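Local coordinates for protein pngf-ii (Elizabethkingia meningoseptica, PDB 4R4X) that acts as a peptide:N-glycosidase of the PNGase F family, probably releasing N-linked glycans from glycoproteins, at residues E194-S199 / T215-K220; K239-A244 / G357-L362; G351-G356 / M389-Q394. One frame throughout, in Å; residues are numbered along the deposited sequence.

Interaction 1: E194-S199 / T215-K220; sequences ETINFS and TIILKK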
loop_
_atom_site.group_PDB
_atom_site.type_symbol
_atom_site.label_atom_id
_atom_site.label_comp_id
_atom_site.label_asym_id
_atom_site.label_seq_id
_atom_site.Cartn_x
_atom_site.Cartn_y
_atom_site.Cartn_z
ATOM N N GLU A 194 0.850 -18.146 -0.204
ATOM C CA GLU A 194 0.127 -19.027 -1.125
ATOM C C GLU A 194 0.991 -19.450 -2.287
ATOM O O GLU A 194 1.568 -18.619 -2.974
ATOM C CB GLU A 194 -1.100 -18.341 -1.744
ATOM C CG GLU A 194 -2.391 -18.397 -0.964
ATOM C CD GLU A 194 -2.760 -19.752 -0.382
ATOM O OE1 GLU A 194 -3.084 -19.752 0.831
ATOM O OE2 GLU A 194 -2.749 -20.776 -1.104
ATOM N N THR A 195 1.005 -20.747 -2.546
ATOM C CA THR A 195 1.681 -21.283 -3.720
ATOM C C THR A 195 0.986 -20.931 -5.029
ATOM O O THR A 195 -0.236 -21.044 -5.156
ATOM C CB THR A 195 1.762 -22.800 -3.604
ATOM O OG1 THR A 195 2.596 -23.107 -2.483
ATOM C CG2 THR A 195 2.310 -23.408 -4.869
ATOM N N ILE A 196 1.783 -20.511 -5.992
ATOM C CA ILE A 196 1.369 -20.375 -7.387
ATOM C C ILE A 196 2.366 -21.218 -8.193
ATOM O O ILE A 196 3.564 -20.961 -8.157
ATOM C CB ILE A 196 1.342 -18.912 -7.868
ATOM C CG1 ILE A 196 0.366 -18.100 -7.005
ATOM C CG2 ILE A 196 0.895 -18.871 -9.335
ATOM C CD1 ILE A 196 0.221 -16.629 -7.360
ATOM N N ASN A 197 1.871 -22.258 -8.856
ATOM C CA ASN A 197 2.718 -23.298 -9.475
ATOM C C ASN A 197 2.011 -23.956 -10.666
ATOM O O ASN A 197 0.994 -23.454 -11.142
ATOM C CB ASN A 197 3.175 -24.346 -8.417
ATOM C CG ASN A 197 2.049 -25.282 -7.952
ATOM O OD1 ASN A 197 2.320 -26.375 -7.414
ATOM N ND2 ASN A 197 0.804 -24.874 -8.128
ATOM N N PHE A 198 2.555 -25.063 -11.162
ATOM C CA PHE A 198 1.960 -25.756 -12.274
ATOM C C PHE A 198 1.945 -27.219 -11.901
ATOM O O PHE A 198 3.001 -27.849 -11.843
ATOM C CB PHE A 198 2.758 -25.537 -13.550
ATOM C CG PHE A 198 2.123 -26.144 -14.752
ATOM C CD1 PHE A 198 1.125 -25.464 -15.432
ATOM C CD2 PHE A 198 2.471 -27.439 -15.178
ATOM C CE1 PHE A 198 0.518 -26.017 -16.552
ATOM C CE2 PHE A 198 1.861 -27.998 -16.293
ATOM C CZ PHE A 198 0.870 -27.286 -16.976
ATOM N N SER A 199 0.759 -27.742 -11.619
ATOM C CA SER A 199 0.638 -29.104 -11.156
ATOM C C SER A 199 -0.743 -29.642 -11.405
ATOM O O SER A 199 -1.727 -28.986 -11.077
ATOM C CB SER A 199 0.969 -29.176 -9.660
ATOM O OG SER A 199 0.650 -30.452 -9.148
ATOM N N THR A 215 -1.674 -21.871 -11.700
ATOM C CA THR A 215 -1.057 -20.584 -12.036
ATOM C C THR A 215 -1.928 -19.372 -11.693
ATOM O O THR A 215 -1.453 -18.235 -11.717
ATOM C CB THR A 215 -0.675 -20.533 -13.517
ATOM O OG1 THR A 215 -1.835 -20.728 -14.329
ATOM C CG2 THR A 215 0.362 -21.583 -13.838
ATOM N N ILE A 216 -3.189 -19.621 -11.359
ATOM C CA ILE A 216 -4.144 -18.566 -10.987
ATOM C C ILE A 216 -4.795 -18.932 -9.659
ATOM O O ILE A 216 -5.326 -20.041 -9.519
ATOM C CB ILE A 216 -5.256 -18.432 -12.031
ATOM C CG1 ILE A 216 -4.678 -18.238 -13.442
ATOM C CG2 ILE A 216 -6.189 -17.286 -11.681
ATOM C CD1 ILE A 216 -5.660 -18.599 -14.551
ATOM N N ILE A 217 -4.703 -18.034 -8.685
ATOM C CA ILE A 217 -5.424 -18.171 -7.426
ATOM C C ILE A 217 -6.418 -17.010 -7.265
ATOM O O ILE A 217 -6.092 -15.843 -7.555
ATOM C CB ILE A 217 -4.481 -18.277 -6.201
ATOM C CG1 ILE A 217 -3.567 -17.055 -6.076
ATOM C CG2 ILE A 217 -3.627 -19.542 -6.302
ATOM C CD1 ILE A 217 -2.584 -17.140 -4.927
ATOM N N LEU A 218 -7.606 -17.316 -6.750
ATOM C CA LEU A 218 -8.715 -16.351 -6.747
ATOM C C LEU A 218 -9.543 -16.481 -5.472
ATOM O O LEU A 218 -9.762 -17.584 -5.004
ATOM C CB LEU A 218 -9.621 -16.644 -7.943
ATOM C CG LEU A 218 -10.649 -15.566 -8.279
ATOM C CD1 LEU A 218 -9.952 -14.419 -8.968
ATOM C CD2 LEU A 218 -11.752 -16.070 -9.204
ATOM N N LYS A 219 -10.009 -15.367 -4.922
ATOM C CA LYS A 219 -10.980 -15.434 -3.837
ATOM C C LYS A 219 -11.939 -14.260 -3.888
ATOM O O LYS A 219 -11.734 -13.299 -4.644
ATOM C CB LYS A 219 -10.300 -15.515 -2.470
ATOM C CG LYS A 219 -9.496 -14.312 -2.065
ATOM C CD LYS A 219 -9.266 -14.217 -0.545
ATOM C CE LYS A 219 -8.728 -15.484 0.070
ATOM N NZ LYS A 219 -8.437 -15.322 1.520
ATOM N N LYS A 220 -12.995 -14.363 -3.092
ATOM C CA LYS A 220 -13.930 -13.262 -2.917
ATOM C C LYS A 220 -13.521 -12.503 -1.665
ATOM O O LYS A 220 -13.220 -13.118 -0.620
ATOM C CB LYS A 220 -15.364 -13.768 -2.758
ATOM C CG LYS A 220 -15.979 -14.374 -3.998
ATOM C CD LYS A 220 -17.492 -14.587 -3.870
ATOM C CE LYS A 220 -17.831 -15.455 -2.663
ATOM N NZ LYS A 220 -19.128 -16.190 -2.800
#
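Ile217 rises toward Glu194 and Ile196. From CB, the CG2 branch turns to the backbone of the facing segment and comes to 3.9 Å from Thr195 O. The other branch, CG1, stands between the backbone N and the carbonyl carbon (chi1 59°) and lies 4.0 Å from Ile196 CD1. The chain is extended beyond CG1, and the terminal CD1 makes the closest contacts, 3.7 Å to Glu194 CB and 3.7 Å to Ile196 CG1. The two isoleucine side chains cross at about a right angle, with Ile217 CD1 lying against both CG1 and CD1 of Ile196.

The contact packs one sheet on another, since 186-196 edges a four-stranded antiparallel sheet, whereas 216-222 belongs to a nine-stranded one. The short strands 194-196 and 216-220 approach to 7.7 Å between axes, with 140° between their directions. A classic beta bulge opens the second strand, Thr215 and Ile216 both standing opposite Phe211.

Beyond the isoleucine pair, at Thr215, the segments draw close through backbone oxygens. Ile196 CG2 sits 3.4 Å from Thr215 O, while Thr215 CG2 is 3.3 Å from Asn197 O and faces the edge of the Phe198 ring near its plane. The hydroxyl of Thr215 is engaged separately, by Gly212 O. At the other end, the carboxylate of Glu194 forms a salt bridge with Arg210.

Interaction 2: K239-A244 / G357-L362; sequences KSNGDA and GHQISL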
loop_
_atom_site.group_PDB
_atom_site.type_symbol
_atom_site.label_atom_id
_atom_site.label_comp_id
_atom_site.label_asym_id
_atom_site.label_seq_id
_atom_site.Cartn_x
_atom_site.Cartn_y
_atom_site.Cartn_z
ATOM N N LYS A 239 8.343 -14.817 -3.757
ATOM C CA LYS A 239 9.604 -15.513 -3.947
ATOM C C LYS A 239 9.394 -16.778 -4.752
ATOM O O LYS A 239 8.264 -17.254 -4.894
ATOM C CB LYS A 239 10.245 -15.866 -2.609
ATOM C CG LYS A 239 9.582 -17.024 -1.881
ATOM C CD LYS A 239 10.247 -17.204 -0.524
ATOM C CE LYS A 239 9.481 -18.153 0.375
ATOM N NZ LYS A 239 9.910 -19.560 0.172
ATOM N N SER A 240 10.493 -17.309 -5.276
ATOM C CA SER A 240 10.495 -18.593 -5.955
ATOM C C SER A 240 10.511 -19.730 -4.946
ATOM O O SER A 240 11.234 -19.665 -3.955
ATOM C CB SER A 240 11.712 -18.755 -6.882
ATOM O OG SER A 240 11.789 -20.077 -7.420
ATOM N N ASN A 241 9.705 -20.755 -5.229
ATOM C CA ASN A 241 9.755 -22.055 -4.564
ATOM C C ASN A 241 10.271 -23.134 -5.503
ATOM O O ASN A 241 9.924 -24.314 -5.349
ATOM C CB ASN A 241 8.352 -22.481 -4.089
ATOM C CG ASN A 241 7.932 -21.823 -2.792
ATOM O OD1 ASN A 241 8.638 -21.002 -2.207
ATOM N ND2 ASN A 241 6.761 -22.190 -2.331
ATOM N N GLY A 242 11.057 -22.747 -6.503
ATOM C CA GLY A 242 11.566 -23.706 -7.461
ATOM C C GLY A 242 11.724 -23.178 -8.863
ATOM O O GLY A 242 12.647 -23.571 -9.564
ATOM N N ASP A 243 10.826 -22.295 -9.290
ATOM C CA ASP A 243 10.866 -21.774 -10.648
ATOM C C ASP A 243 12.066 -20.831 -10.784
ATOM O O ASP A 243 12.246 -19.952 -9.958
ATOM C CB ASP A 243 9.546 -21.043 -10.941
ATOM C CG ASP A 243 9.417 -20.570 -12.388
ATOM O OD1 ASP A 243 10.261 -20.915 -13.236
ATOM O OD2 ASP A 243 8.443 -19.828 -12.680
ATOM N N ALA A 244 12.870 -21.007 -11.824
ATOM C CA ALA A 244 14.054 -20.183 -12.055
ATOM C C ALA A 244 13.793 -18.909 -12.876
ATOM O O ALA A 244 14.660 -18.045 -12.943
ATOM C CB ALA A 244 15.121 -21.006 -12.759
ATOM N N GLY A 357 7.164 -23.774 -8.223
ATOM C CA GLY A 357 6.548 -22.502 -8.576
ATOM C C GLY A 357 7.020 -21.354 -7.710
ATOM O O GLY A 357 8.226 -21.111 -7.586
ATOM N N HIS A 358 6.049 -20.635 -7.151
ATOM C CA HIS A 358 6.245 -19.393 -6.420
ATOM C C HIS A 358 5.370 -19.395 -5.189
ATOM O O HIS A 358 4.405 -20.150 -5.107
ATOM C CB HIS A 358 5.842 -18.179 -7.272
ATOM C CG HIS A 358 6.603 -18.081 -8.544
ATOM N ND1 HIS A 358 7.627 -17.181 -8.720
ATOM C CD2 HIS A 358 6.536 -18.807 -9.682
ATOM C CE1 HIS A 358 8.130 -17.326 -9.933
ATOM N NE2 HIS A 358 7.498 -18.316 -10.525
ATOM N N GLN A 359 5.712 -18.543 -4.232
ATOM C CA GLN A 359 4.888 -18.283 -3.062
ATOM C C GLN A 359 4.651 -16.769 -3.001
ATOM O O GLN A 359 5.606 -15.996 -3.143
ATOM C CB GLN A 359 5.650 -18.719 -1.823
ATOM C CG GLN A 359 4.820 -18.833 -0.596
ATOM C CD GLN A 359 5.637 -19.520 0.470
ATOM O OE1 GLN A 359 5.892 -20.714 0.377
ATOM N NE2 GLN A 359 6.120 -18.758 1.424
ATOM N N ILE A 360 3.400 -16.357 -2.799
ATOM C CA ILE A 360 3.096 -14.944 -2.587
ATOM C C ILE A 360 2.223 -14.665 -1.358
ATOM O O ILE A 360 1.563 -15.568 -0.800
ATOM C CB ILE A 360 2.392 -14.299 -3.812
ATOM C CG1 ILE A 360 0.933 -14.740 -3.875
ATOM C CG2 ILE A 360 3.128 -14.642 -5.091
ATOM C CD1 ILE A 360 0.074 -13.948 -4.822
ATOM N N SER A 361 2.265 -13.396 -0.952
ATOM C CA SER A 361 1.301 -12.780 -0.063
ATOM C C SER A 361 0.742 -11.560 -0.775
ATOM O O SER A 361 1.422 -10.970 -1.607
ATOM C CB SER A 361 1.949 -12.378 1.265
ATOM O OG SER A 361 2.450 -13.558 1.920
ATOM N N LEU A 362 -0.490 -11.200 -0.448
ATOM C CA LEU A 362 -1.175 -10.086 -1.076
ATOM C C LEU A 362 -2.193 -9.460 -0.130
ATOM O O LEU A 362 -2.983 -10.182 0.514
ATOM C CB LEU A 362 -1.900 -10.572 -2.320
ATOM C CG LEU A 362 -2.736 -9.559 -3.081
ATOM C CD1 LEU A 362 -1.805 -8.561 -3.728
ATOM C CD2 LEU A 362 -3.592 -10.282 -4.112
#
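Lys239 and Gln359 form an antiparallel hydrogen-bonded pair: Gln359 N to Lys239 O measures 2.9 Å and Lys239 N to Gln359 O 3.0 Å. The next pair, Ser240 with His358, is non-hydrogen-bonded. Beyond it Gly357 O receives Asn241 N at 2.8 Å, from above the carbonyl plane, and Asp243 N through a weak bond, tying the turn after strand 231-240 to the start of the other strand.

Among side-chain amides, Asn241 ND2 gives a nearly straight bond (171°) to Gln359 OE1 at 3.2 Å, with the two amide planes almost perpendicular. Lys239 runs beside Gln359, and its NZ binds Asn241 OD1.

A His-carboxylate bond joins His358 NE2 to Asp243 OD2 at 2.8 Å. NE2 meets the anti side of OD2, 25° out of the carboxylate plane, with ring and carboxylate planes 85° apart. Arg247 makes a salt bridge to the same OD2, and Gln238 is bonded to His358 ND1. Ser240 OG accepts from Gly242 N in an ST turn that shapes the bend.

Strands 231-240 and 358-367 are the inner pair of a four-stranded antiparallel sheet, flanked by 326-331 beside the former and 186-196 beside the latter.

Interaction 3: G351-G356 / M389-Q394; sequences GNYDKG and MEMAGQ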
loop_
_atom_site.group_PDB
_atom_site.type_symbol
_atom_site.label_atom_id
_atom_site.label_comp_id
_atom_site.label_asym_id
_atom_site.label_seq_id
_atom_site.Cartn_x
_atom_site.Cartn_y
_atom_site.Cartn_z
ATOM N N GLY A 351 2.377 -16.892 -14.591
ATOM C CA GLY A 351 2.476 -17.895 -15.620
ATOM C C GLY A 351 3.781 -18.649 -15.466
ATOM O O GLY A 351 4.841 -18.075 -15.664
ATOM N N ASN A 352 3.703 -19.934 -15.134
ATOM C CA ASN A 352 4.870 -20.764 -14.991
ATOM C C ASN A 352 4.526 -22.229 -15.264
ATOM O O ASN A 352 3.353 -22.605 -15.312
ATOM C CB ASN A 352 5.458 -20.625 -13.578
ATOM C CG ASN A 352 4.616 -21.323 -12.513
ATOM O OD1 ASN A 352 4.886 -22.483 -12.138
ATOM N ND2 ASN A 352 3.594 -20.641 -12.027
ATOM N N TYR A 353 5.559 -23.058 -15.390
ATOM C CA TYR A 353 5.381 -24.499 -15.678
ATOM C C TYR A 353 6.104 -25.314 -14.618
ATOM O O TYR A 353 6.436 -26.472 -14.847
ATOM C CB TYR A 353 5.900 -24.864 -17.091
ATOM C CG TYR A 353 4.952 -24.466 -18.215
ATOM C CD1 TYR A 353 3.802 -25.217 -18.481
ATOM C CD2 TYR A 353 5.185 -23.316 -18.995
ATOM C CE1 TYR A 353 2.921 -24.855 -19.496
ATOM C CE2 TYR A 353 4.308 -22.945 -20.014
ATOM C CZ TYR A 353 3.181 -23.718 -20.267
ATOM O OH TYR A 353 2.286 -23.374 -21.276
ATOM N N ASP A 354 6.312 -24.731 -13.443
ATOM C CA ASP A 354 7.114 -25.371 -12.409
ATOM C C ASP A 354 6.289 -25.975 -11.273
ATOM O O ASP A 354 5.423 -25.303 -10.696
ATOM C CB ASP A 354 8.102 -24.365 -11.798
ATOM C CG ASP A 354 9.195 -25.053 -11.025
ATOM O OD1 ASP A 354 10.113 -25.564 -11.698
ATOM O OD2 ASP A 354 9.122 -25.144 -9.783
ATOM N N LYS A 355 6.603 -27.215 -10.894
ATOM C CA LYS A 355 5.884 -27.869 -9.804
ATOM C C LYS A 355 6.053 -27.161 -8.457
ATOM O O LYS A 355 5.158 -27.197 -7.599
ATOM C CB LYS A 355 6.351 -29.326 -9.662
ATOM C CG LYS A 355 5.537 -30.138 -8.660
ATOM C CD LYS A 355 5.978 -31.603 -8.575
ATOM C CE LYS A 355 5.882 -32.353 -9.909
ATOM N NZ LYS A 355 4.523 -32.293 -10.539
ATOM N N GLY A 356 7.219 -26.560 -8.236
ATOM C CA GLY A 356 7.444 -25.832 -6.984
ATOM C C GLY A 356 6.847 -24.435 -7.115
ATOM O O GLY A 356 6.127 -23.964 -6.246
HETATM N N MSE A 389 -5.176 -16.581 -18.602
HETATM C CA MSE A 389 -5.569 -17.976 -18.831
HETATM C C MSE A 389 -4.647 -18.707 -19.806
HETATM O O MSE A 389 -5.071 -19.635 -20.504
HETATM C CB MSE A 389 -7.050 -17.989 -19.272
HETATM C CG MSE A 389 -7.946 -17.851 -18.053
HETATM SE SE MSE A 389 -9.830 -17.785 -18.667
HETATM C CE MSE A 389 -10.024 -19.708 -18.993
ATOM N N GLU A 390 -3.384 -18.298 -19.836
ATOM C CA GLU A 390 -2.347 -18.955 -20.651
ATOM C C GLU A 390 -2.325 -20.480 -20.483
ATOM O O GLU A 390 -2.148 -21.211 -21.460
ATOM C CB GLU A 390 -0.990 -18.391 -20.258
ATOM C CG GLU A 390 0.214 -18.978 -20.982
ATOM C CD GLU A 390 1.542 -18.488 -20.387
ATOM O OE1 GLU A 390 2.605 -18.960 -20.832
ATOM O OE2 GLU A 390 1.522 -17.634 -19.472
HETATM N N MSE A 391 -2.477 -20.952 -19.268
HETATM C CA MSE A 391 -2.444 -22.408 -18.985
HETATM C C MSE A 391 -3.876 -22.920 -18.836
HETATM O O MSE A 391 -4.143 -23.878 -18.115
HETATM C CB MSE A 391 -1.568 -22.641 -17.747
HETATM C CG MSE A 391 -0.074 -22.466 -18.054
HETATM SE SE MSE A 391 0.515 -20.597 -17.672
HETATM C CE MSE A 391 2.407 -20.878 -18.202
ATOM N N ALA A 392 -4.817 -22.240 -19.479
ATOM C CA ALA A 392 -6.203 -22.679 -19.518
ATOM C C ALA A 392 -6.842 -22.391 -20.864
ATOM O O ALA A 392 -8.047 -22.151 -20.921
ATOM C CB ALA A 392 -6.995 -22.013 -18.407
ATOM N N GLY A 393 -6.030 -22.374 -21.926
ATOM C CA GLY A 393 -6.508 -22.280 -23.299
ATOM C C GLY A 393 -6.643 -20.888 -23.923
ATOM O O GLY A 393 -7.121 -20.766 -25.045
ATOM N N GLN A 394 -6.227 -19.834 -23.225
ATOM C CA GLN A 394 -6.341 -18.476 -23.803
ATOM C C GLN A 394 -5.091 -18.154 -24.618
ATOM O O GLN A 394 -3.975 -18.234 -24.098
ATOM C CB GLN A 394 -6.540 -17.423 -22.710
ATOM C CG GLN A 394 -6.862 -16.034 -23.250
ATOM C CD GLN A 394 -7.044 -14.972 -22.166
ATOM O OE1 GLN A 394 -6.732 -15.171 -20.986
ATOM N NE2 GLN A 394 -7.582 -13.837 -22.571
#
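Met389 O is gripped by two backbone N-H groups, Ala392 N at 2.8 Å and Gln394 N at 3.0 Å, which arrive from opposite faces of its carbonyl plane; the turn so closed presents Glu390 and Met391 to Gly351 and Tyr353. Gln394 OE1 reinforces the turn by accepting from Met389 N.

Met391, a selenomethionine, makes the largest share of the contact. Its chain bends at chi2, and the methyl CE is then anti to CB (chi3 -180°). CE lies over one face of the Tyr353 ring, displaced toward the rim, 3.3 Å from Tyr353 CE2. At 3.8 Å from the ring centroid and 28° off the normal, it makes a CH-pi contact, while the more distant selenium approaches obliquely as a Met-aromatic partner. The same methyl is 3.5 Å from Asn352 N, and SE is 3.9 Å from Gly351 CA, so the end of Met391 touches both the ring and the backbone of Gly351 and Asn352.

Glu390, extended beyond CG, brings OE2 to 4.0 Å from Gly351 CA on the side where a CB would project. Its OE1 is hydrogen-bonded to the Tyr396 hydroxyl.

Two successive Asx turns shape the loop carrying the tyrosine. Asn352 OD1 accepts from Asp354 N at 3.0 Å, and Asp354 OD2 accepts from Gly356 N, which lies above the carboxylate plane. Asn352 ND2 is held by Ile350 O, but Asn352 O is buried without a polar partner.

Phe198 also meets the Tyr353 ring, their planes at about 60°. Segment 351-356 connects strand 343-350 of the nine-stranded sheet to 358-367 of a four-stranded one, and 389-394 belongs to the loop between 378-384, an outermost strand of that nine-stranded sheet, and strand 406-412.

Interactions 1 and 2 meet in one sheet, through neighbouring strands 186-196 and 358-367: Ile196 O and Glu194 N lie 2.7 Å from His358 N and Ile360 O respectively, probable hydrogen bonds, and Ile196 CD1 packs 3.7 Å from Ile360 CD1. Their centres are about 11 Å apart. Interaction 3 continues both outward, its loop 351-356 leading directly into 357-362; Phe198 N approaches Asp354 O at 2.9 Å, and Asp243 OD2 comes to 3.2 Å from Asn352 CB. Interactions 2 and 3 interleave along the chain, with centres about 14 Å apart. None of these segments supplies a zinc ligand: one ion is bound by Glu52 and Asp159, the other by His542 and His545 in the C-terminal histidine run, probably an expression tag.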